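Local structure of possible adhesin (Caldicellulosiruptor kronotskyensis, 4WA0) at residues I100-G103 against Q104-L108; I197-G201 against G202-Y206; D220-N224 against R225-S229; I314-G318 against S319-I323. The protein probably mediates attachment of the bacterium to cellulose, this chain being the C-terminal beta-helix domain of a tapirin. All coordinates share one frame; numbering follows the deposited sequence. Where two conformers were deposited one is given.

Interaction 1: I100-G103 against Q104-L108; sequences IYVG and QEMQL
Next to V102, whose CG2 touches M106 across the corner, the Y101 side chain points outward from the coil; the backbone N of G103 lies 3.7 Å above one face of the Y101 ring, offset toward the rim. The Y101 ring also meets that of Y78, with the two planes inclined. A second flat pair lies beyond the corner: in one of two conformers, and so only tentatively, the Q107 amide turns NE2 toward E105 OE1, with the acceptor close to the amide plane, while E105 OE2 is held by N124. Such a corner, between strands 99-102 and 106-108, is where one coil of the parallel beta-helix bends from one face to the next. Its inner lining is apolar. The methyl CE of selenomethionine M106, in the conformer given, comes within 3.7 Å of V102 CG2, the two side chains crossing at about a right angle; the same CE meets I100 CD1 tip to tip at 4.1 Å. M106 CG is trans to N (chi1 -178°), and a bend at chi3 then brings CE up to both partners. V102 CG1 lies 3.5 Å from the carbonyl oxygen of E105. L119 of the adjacent coil packs against both I100 and M106, and L83 against I100.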
# COMPACT_ATOMS: atom_id res chain seq x y z
N ILE A 100 -8.84 2.84 7.13
CA ILE A 100 -7.47 2.43 7.52
C ILE A 100 -7.56 1.68 8.84
O ILE A 100 -8.28 2.14 9.76
CB ILE A 100 -6.48 3.62 7.58
CG1 ILE A 100 -5.07 3.17 7.99
CG2 ILE A 100 -6.95 4.79 8.50
CD1 ILE A 100 -3.98 4.13 7.66
N TYR A 101 -6.88 0.53 8.94
CA TYR A 101 -6.76 -0.18 10.17
C TYR A 101 -5.29 -0.35 10.46
O TYR A 101 -4.56 -0.78 9.56
CB TYR A 101 -7.40 -1.56 10.01
CG TYR A 101 -7.02 -2.51 11.11
CD1 TYR A 101 -7.55 -2.33 12.43
CD2 TYR A 101 -6.03 -3.49 10.94
CE1 TYR A 101 -7.13 -3.14 13.48
CE2 TYR A 101 -5.66 -4.34 12.00
CZ TYR A 101 -6.18 -4.15 13.25
OH TYR A 101 -5.79 -4.99 14.29
N VAL A 102 -4.86 -0.06 11.69
CA VAL A 102 -3.50 -0.29 12.15
C VAL A 102 -3.59 -1.04 13.46
O VAL A 102 -4.17 -0.56 14.45
CB VAL A 102 -2.73 1.01 12.29
CG1 VAL A 102 -1.32 0.82 12.74
CG2 VAL A 102 -2.64 1.77 10.97
N GLY A 103 -2.91 -2.20 13.51
CA GLY A 103 -2.97 -3.08 14.67
C GLY A 103 -2.13 -2.59 15.82
O GLY A 103 -2.49 -2.83 16.97
N GLN A 104 -1.00 -1.97 15.55
CA GLN A 104 -0.14 -1.36 16.58
C GLN A 104 -0.16 0.19 16.36
O GLN A 104 -1.22 0.75 16.22
CB GLN A 104 1.22 -2.02 16.59
CG GLN A 104 1.12 -3.51 16.91
CD GLN A 104 2.44 -4.32 16.79
OE1 GLN A 104 2.42 -5.55 16.81
NE2 GLN A 104 3.53 -3.66 16.71
N GLU A 105 0.96 0.84 16.43
CA GLU A 105 1.01 2.28 16.50
C GLU A 105 1.00 2.91 15.11
O GLU A 105 1.52 2.29 14.13
CB GLU A 105 2.26 2.66 17.19
CG GLU A 105 2.16 2.41 18.69
CD GLU A 105 2.95 3.45 19.39
OE1 GLU A 105 3.98 3.87 18.82
OE2 GLU A 105 2.55 3.89 20.49
N MSE A 106 0.26 4.00 14.96
CA MSE A 106 0.28 4.84 13.76
C MSE A 106 1.12 6.03 14.07
O MSE A 106 0.73 6.83 14.91
CB MSE A 106 -1.09 5.29 13.30
CG MSE A 106 -0.91 6.09 12.02
SE MSE A 106 -2.62 6.67 11.22
CE MSE A 106 -3.89 5.20 11.62
N GLN A 107 2.29 6.16 13.43
CA GLN A 107 3.22 7.26 13.72
C GLN A 107 3.42 8.11 12.46
O GLN A 107 3.98 7.61 11.48
CB GLN A 107 4.55 6.70 14.22
CG GLN A 107 4.49 6.29 15.68
CD GLN A 107 5.82 5.79 16.21
OE1 GLN A 107 6.87 6.21 15.74
NE2 GLN A 107 5.79 4.91 17.19
N LEU A 108 2.92 9.34 12.45
CA LEU A 108 2.95 10.18 11.26
C LEU A 108 3.89 11.34 11.55
O LEU A 108 3.52 12.28 12.25
CB LEU A 108 1.60 10.67 10.85
CG LEU A 108 0.49 9.61 10.65
CD1 LEU A 108 -0.81 10.25 10.19
CD2 LEU A 108 0.91 8.52 9.71

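Interaction 2: I197-G201 against G202-Y206; sequences IQNNG and GTISY
The carboxamide of N199 reaches across the turn to the backbone of G202, using its oxygen and its nitrogen on the same residue. G202 N donates to N199 OD1 at 2.8 Å with an N-H...O angle of 134°, the donor tilted from the carbonyl plane; N199 ND2 returns a longer, weak bond to G202 O at 3.2 Å. With both ends engaged, rotation of the amide is probably restrained, and the side chain spans the turn. This corner belongs to the parallel beta-helix: strands 197-199 and 203-205 each lie outermost in their sheets, and the chain turns here from one face of the helix to another, the two strand directions differing by 128°. N199 is placed for the task by CG standing trans to its own N (chi1 -175°), which carries the amide over the turn. The backbone adds a weak bond from G201 N to N199 O at 3.3 Å, and G201 itself has a positive phi, at which a CB would jam against the preceding carbonyl oxygen.

Beyond the amide the contact is apolar. I197 and I204 point at each other, tip to tip, with I197 CG2 3.7 Å from I204 CD1. That same CD1 lies 4.0 Å from N199 ND2, which joins the amide to the hydrocarbon layer. From the preceding coil, L177 packs on I197 and L183 on I204. Y206 closes the far end: I204 CG2 sits 3.5 Å above the centre of the Y206 ring, and Y206 OH comes within 3.6 Å of I197 CD1.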
# COMPACT_ATOMS: atom_id res chain seq x y z
N ILE A 197 -7.81 22.72 21.62
CA ILE A 197 -8.94 22.20 20.89
C ILE A 197 -9.71 23.42 20.41
O ILE A 197 -10.00 24.33 21.22
CB ILE A 197 -9.81 21.27 21.75
CG1 ILE A 197 -9.03 20.05 22.23
CG2 ILE A 197 -11.07 20.85 20.94
CD1 ILE A 197 -9.80 19.24 23.24
N GLN A 198 -10.05 23.44 19.13
CA GLN A 198 -10.89 24.47 18.53
C GLN A 198 -12.20 23.83 18.13
O GLN A 198 -12.24 23.12 17.12
CB GLN A 198 -10.18 24.97 17.30
CG GLN A 198 -10.75 26.20 16.62
CD GLN A 198 -10.04 26.41 15.31
OE1 GLN A 198 -10.67 26.28 14.23
NE2 GLN A 198 -8.70 26.61 15.38
N ASN A 199 -13.25 24.07 18.90
CA ASN A 199 -14.53 23.36 18.78
C ASN A 199 -15.47 24.29 18.09
O ASN A 199 -16.04 25.21 18.74
CB ASN A 199 -15.06 22.97 20.14
CG ASN A 199 -16.33 22.12 20.04
OD1 ASN A 199 -16.73 21.77 18.93
ND2 ASN A 199 -16.91 21.75 21.19
N ASN A 200 -15.66 24.04 16.80
CA ASN A 200 -16.54 24.90 15.96
C ASN A 200 -17.93 24.30 15.82
O ASN A 200 -18.36 23.93 14.70
CB ASN A 200 -15.89 25.11 14.61
CG ASN A 200 -14.58 25.84 14.70
OD1 ASN A 200 -14.38 26.74 15.53
ND2 ASN A 200 -13.62 25.40 13.89
N GLY A 201 -18.65 24.20 16.93
CA GLY A 201 -20.00 23.65 16.93
C GLY A 201 -20.14 22.14 17.00
O GLY A 201 -21.19 21.58 16.62
N GLY A 202 -19.08 21.45 17.46
CA GLY A 202 -19.16 20.05 17.76
C GLY A 202 -19.35 19.81 19.24
O GLY A 202 -19.74 20.74 20.02
N THR A 203 -19.17 18.58 19.69
CA THR A 203 -19.36 18.25 21.12
C THR A 203 -18.26 17.34 21.60
O THR A 203 -17.92 16.40 20.85
CB THR A 203 -20.72 17.53 21.35
OG1 THR A 203 -21.72 18.24 20.64
CG2 THR A 203 -21.09 17.41 22.77
N ILE A 204 -17.69 17.63 22.79
CA ILE A 204 -16.65 16.81 23.39
C ILE A 204 -17.21 16.18 24.63
O ILE A 204 -17.66 16.94 25.52
CB ILE A 204 -15.40 17.64 23.75
CG1 ILE A 204 -14.97 18.43 22.53
CG2 ILE A 204 -14.30 16.70 24.24
CD1 ILE A 204 -13.96 19.52 22.76
N SER A 205 -17.12 14.85 24.78
CA SER A 205 -17.59 14.14 25.96
C SER A 205 -16.34 13.63 26.61
O SER A 205 -15.71 12.67 26.10
CB SER A 205 -18.53 12.99 25.64
OG SER A 205 -19.69 13.48 24.94
N TYR A 206 -15.93 14.30 27.69
CA TYR A 206 -14.70 13.92 28.42
C TYR A 206 -14.97 12.86 29.43
O TYR A 206 -16.03 12.88 30.06
CB TYR A 206 -14.09 15.11 29.09
CG TYR A 206 -13.62 16.27 28.23
CD1 TYR A 206 -12.38 16.23 27.61
CD2 TYR A 206 -14.34 17.48 28.15
CE1 TYR A 206 -11.92 17.30 26.88
CE2 TYR A 206 -13.84 18.57 27.45
CZ TYR A 206 -12.61 18.46 26.83
OH TYR A 206 -12.07 19.47 26.08

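Interaction 3: D220-N224 against R225-S229; sequences DEIRN and RDYTS
R225 and E221 run side by side, pointing the same way, and their charged ends form a salt bridge. R225 CG stands trans to N (chi1 -177°), and the bend at chi3 (-72°) turns NE toward E221 OE2. In the E221 conformer given, R225 NE donates to E221 OE2 at 2.8 Å and nearly straight (167°), while R225 NH1 adds only a weak bond. The carboxylate meets the edge of the guanidinium with the two planes nearly perpendicular. E221 OE2 has a further partner in a water, at 2.8 Å, which in turn accepts from Y227 OH at 2.7 Å. R225 NH2 is taken up by S357 O near the C-terminus. The backbone N of R225 bonds to E221 O at 2.9 Å and, weakly, to I222 O, which also accepts from K53 NZ. R225 CD rests 3.6 Å above one face of the Y227 ring, toward its rim, and I222 CG1 lies 3.5 Å from Y227 OH. Beyond, D226 O receives both S229 N and S229 OG, and D226 OD1 accepts from T228 N at 3.1 Å. The sequence of bonds is that of a helix C-terminus, with R225 the first residue to leave helical geometry, running into an Asx turn and a type I beta turn.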
# COMPACT_ATOMS: atom_id res chain seq x y z
N ASP A 220 -11.19 -8.40 9.80
CA ASP A 220 -11.01 -9.75 10.26
C ASP A 220 -10.90 -10.74 9.09
O ASP A 220 -10.19 -11.73 9.23
CB ASP A 220 -12.12 -10.18 11.27
CG ASP A 220 -11.65 -11.37 12.20
OD1 ASP A 220 -10.49 -11.35 12.77
OD2 ASP A 220 -12.44 -12.35 12.33
N GLU A 221 -11.53 -10.44 7.96
CA GLU A 221 -11.37 -11.31 6.79
C GLU A 221 -9.92 -11.32 6.35
O GLU A 221 -9.31 -12.38 6.13
CB GLU A 221 -12.25 -10.85 5.63
CG GLU A 221 -12.76 -12.00 4.81
CD GLU A 221 -12.46 -11.87 3.34
OE1 GLU A 221 -13.18 -11.11 2.65
OE2 GLU A 221 -11.53 -12.57 2.90
N ILE A 222 -9.34 -10.11 6.24
CA ILE A 222 -7.96 -9.98 5.84
C ILE A 222 -7.07 -10.64 6.87
O ILE A 222 -6.20 -11.42 6.52
CB ILE A 222 -7.54 -8.51 5.71
CG1 ILE A 222 -8.21 -7.84 4.52
CG2 ILE A 222 -6.01 -8.41 5.62
CD1 ILE A 222 -8.16 -6.31 4.65
N ARG A 223 -7.33 -10.41 8.15
CA ARG A 223 -6.50 -11.03 9.18
C ARG A 223 -6.54 -12.57 9.10
O ARG A 223 -5.52 -13.24 9.32
CB ARG A 223 -7.04 -10.64 10.54
CG ARG A 223 -6.17 -11.13 11.69
CD ARG A 223 -6.86 -10.75 13.01
NE ARG A 223 -6.90 -9.31 13.26
CZ ARG A 223 -7.98 -8.53 13.36
NH1 ARG A 223 -9.23 -9.00 13.19
NH2 ARG A 223 -7.81 -7.22 13.59
N ASN A 224 -7.69 -13.15 8.81
CA ASN A 224 -7.77 -14.61 8.90
C ASN A 224 -7.55 -15.36 7.59
O ASN A 224 -7.45 -16.60 7.61
CB ASN A 224 -9.10 -15.06 9.52
CG ASN A 224 -9.18 -14.70 11.00
OD1 ASN A 224 -8.25 -14.91 11.77
ND2 ASN A 224 -10.29 -14.12 11.38
N ARG A 225 -7.50 -14.63 6.48
CA ARG A 225 -7.23 -15.24 5.17
C ARG A 225 -5.75 -15.55 5.01
O ARG A 225 -4.89 -14.69 5.26
CB ARG A 225 -7.71 -14.35 4.04
CG ARG A 225 -7.54 -14.96 2.64
CD ARG A 225 -8.36 -14.20 1.63
NE ARG A 225 -9.81 -14.44 1.79
CZ ARG A 225 -10.46 -15.50 1.29
NH1 ARG A 225 -11.78 -15.63 1.49
NH2 ARG A 225 -9.81 -16.43 0.59
N ASP A 226 -5.45 -16.77 4.58
CA ASP A 226 -4.09 -17.14 4.20
C ASP A 226 -4.02 -16.88 2.69
O ASP A 226 -4.55 -17.65 1.92
CB ASP A 226 -3.82 -18.62 4.50
CG ASP A 226 -2.48 -19.07 3.97
OD1 ASP A 226 -1.79 -18.17 3.38
OD2 ASP A 226 -2.15 -20.32 4.09
N TYR A 227 -3.36 -15.79 2.28
CA TYR A 227 -3.50 -15.35 0.89
C TYR A 227 -2.77 -16.24 -0.09
O TYR A 227 -2.95 -16.04 -1.28
CB TYR A 227 -3.08 -13.85 0.68
CG TYR A 227 -4.20 -12.88 1.05
CD1 TYR A 227 -4.44 -12.56 2.43
CD2 TYR A 227 -5.06 -12.35 0.08
CE1 TYR A 227 -5.46 -11.71 2.81
CE2 TYR A 227 -6.12 -11.51 0.47
CZ TYR A 227 -6.31 -11.20 1.83
OH TYR A 227 -7.35 -10.37 2.23
N THR A 228 -1.88 -17.13 0.41
CA THR A 228 -1.21 -18.12 -0.43
C THR A 228 -1.63 -19.58 -0.10
O THR A 228 -0.89 -20.50 -0.35
CB THR A 228 0.36 -17.99 -0.35
OG1 THR A 228 0.83 -18.09 1.00
CG2 THR A 228 0.81 -16.59 -0.87
N SER A 229 -2.86 -19.78 0.38
CA SER A 229 -3.41 -21.14 0.53
C SER A 229 -3.19 -21.90 -0.74
O SER A 229 -3.56 -21.41 -1.81
CB SER A 229 -4.94 -21.12 0.73
OG SER A 229 -5.29 -20.43 1.90
O HOH W 1 -9.79 -11.07 1.26

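Interaction 4: I314-G318 against S319-I323; sequences IISLG and STFNI
With CG trans to the backbone N (chi1 -178°), F321 lays its ring over S316 of strand 313-316, one face against S316 CB. The S316 torsion (chi1 156°) sets only OG, which it places near F321 CB. The result is a CH-pi contact: S316 CB lies 3.5 Å from the centroid of the F321 ring, 19° off the normal. I314 works on the same ring from another direction, its CG2 approaching the edge 3.5 Å from F321 CZ, with the two side chains at about a right angle. Face and edge are thus engaged by residues two apart on one strand, as befits inward-pointing positions at a corner of the parallel beta-helix, where strand 313-316 gives way to the face that holds F321. I300, from the preceding coil, packs on both I314 and F321, and F321 also touches S14, from the coil on the other side in the stack. The F321 side chain is about 12 Å from that of L246, one of the magnesium ligands. Nearer the turn, a water accepts from S316 OG at a short 2.5 Å and donates to T320 O at 3.0 Å, bridging S316 and T320 beside the ring. G318 N gives S316 OG a weak bond of 3.4 Å.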
# COMPACT_ATOMS: atom_id res chain seq x y z
N ILE A 314 2.67 -7.71 -11.16
CA ILE A 314 3.92 -8.27 -10.56
C ILE A 314 3.58 -9.10 -9.35
O ILE A 314 2.91 -8.61 -8.40
CB ILE A 314 4.91 -7.14 -10.14
CG1 ILE A 314 5.27 -6.36 -11.32
CG2 ILE A 314 6.08 -7.73 -9.36
CD1 ILE A 314 5.96 -5.08 -10.91
N ILE A 315 4.03 -10.38 -9.34
CA ILE A 315 3.74 -11.33 -8.27
C ILE A 315 5.01 -11.97 -7.80
O ILE A 315 5.73 -12.56 -8.61
CB ILE A 315 2.74 -12.41 -8.73
CG1 ILE A 315 1.44 -11.74 -9.12
CG2 ILE A 315 2.47 -13.43 -7.60
CD1 ILE A 315 0.50 -12.61 -9.89
N SER A 316 5.29 -11.84 -6.51
CA SER A 316 6.40 -12.55 -5.94
C SER A 316 5.85 -13.61 -5.01
O SER A 316 4.95 -13.34 -4.20
CB SER A 316 7.22 -11.61 -5.09
OG SER A 316 7.96 -12.33 -4.08
N LEU A 317 6.43 -14.79 -5.10
CA LEU A 317 5.99 -15.94 -4.33
C LEU A 317 7.16 -16.50 -3.57
O LEU A 317 7.07 -17.63 -3.10
CB LEU A 317 5.38 -17.03 -5.26
CG LEU A 317 4.10 -16.63 -6.00
CD1 LEU A 317 3.62 -17.72 -6.92
CD2 LEU A 317 3.05 -16.24 -5.02
N GLY A 318 8.19 -15.66 -3.39
CA GLY A 318 9.34 -15.93 -2.57
C GLY A 318 9.23 -15.48 -1.13
O GLY A 318 8.18 -15.13 -0.64
N SER A 319 10.34 -15.50 -0.39
CA SER A 319 10.27 -15.18 1.03
C SER A 319 10.30 -13.72 1.26
O SER A 319 9.76 -13.25 2.26
CB SER A 319 11.38 -15.83 1.86
OG SER A 319 12.63 -15.36 1.43
N THR A 320 10.91 -12.97 0.37
CA THR A 320 10.94 -11.52 0.44
C THR A 320 11.07 -11.02 -1.00
O THR A 320 11.42 -11.80 -1.91
CB THR A 320 12.15 -10.92 1.20
OG1 THR A 320 13.36 -11.28 0.53
CG2 THR A 320 12.23 -11.36 2.70
N PHE A 321 10.84 -9.73 -1.21
CA PHE A 321 10.73 -9.23 -2.55
C PHE A 321 11.19 -7.77 -2.63
O PHE A 321 10.70 -6.96 -1.86
CB PHE A 321 9.30 -9.33 -2.99
CG PHE A 321 9.06 -8.89 -4.39
CD1 PHE A 321 9.90 -9.32 -5.40
CD2 PHE A 321 7.98 -8.17 -4.72
CE1 PHE A 321 9.68 -8.93 -6.70
CE2 PHE A 321 7.72 -7.80 -6.01
CZ PHE A 321 8.61 -8.14 -7.01
N ASN A 322 12.11 -7.47 -3.54
CA ASN A 322 12.53 -6.10 -3.83
C ASN A 322 12.25 -5.83 -5.27
O ASN A 322 12.55 -6.74 -6.16
CB ASN A 322 14.05 -5.94 -3.59
CG ASN A 322 14.44 -6.27 -2.14
OD1 ASN A 322 14.30 -5.49 -1.28
ND2 ASN A 322 14.74 -7.54 -1.89
N ILE A 323 11.69 -4.65 -5.54
CA ILE A 323 11.57 -4.12 -6.91
C ILE A 323 12.72 -3.15 -7.04
O ILE A 323 12.78 -2.17 -6.27
CB ILE A 323 10.21 -3.40 -7.14
CG1 ILE A 323 9.06 -4.39 -6.93
CG2 ILE A 323 10.19 -2.82 -8.59
CD1 ILE A 323 7.75 -3.63 -7.00
O HOH W 2 10.32 -12.94 -4.51

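Interactions 1, 2 and 4 are corners of one beta-helix, and interaction 3 lies along its flank. Interactions 1 and 4 are equivalent bends, joining the same two faces in different coils, with centres about 24 Å apart. Interaction 2, at the coil that ends the stack on one side, turns instead onto the face that holds strands 99-102 and 313-316; its centre is about 47 Å from that of interaction 4, across the centre of the chain. The numbering follows the chain order. After strand 203-205 the chain runs back to helix 217-224, where R223 NH2 probably makes a weak hydrogen bond to Y101 OH, the point where interactions 3 and 1 touch. With I222 and R223 against strand 76-79 and Y227 against strand 10-14, this returning segment packs against the solenoid of a probable cellulose-attachment domain.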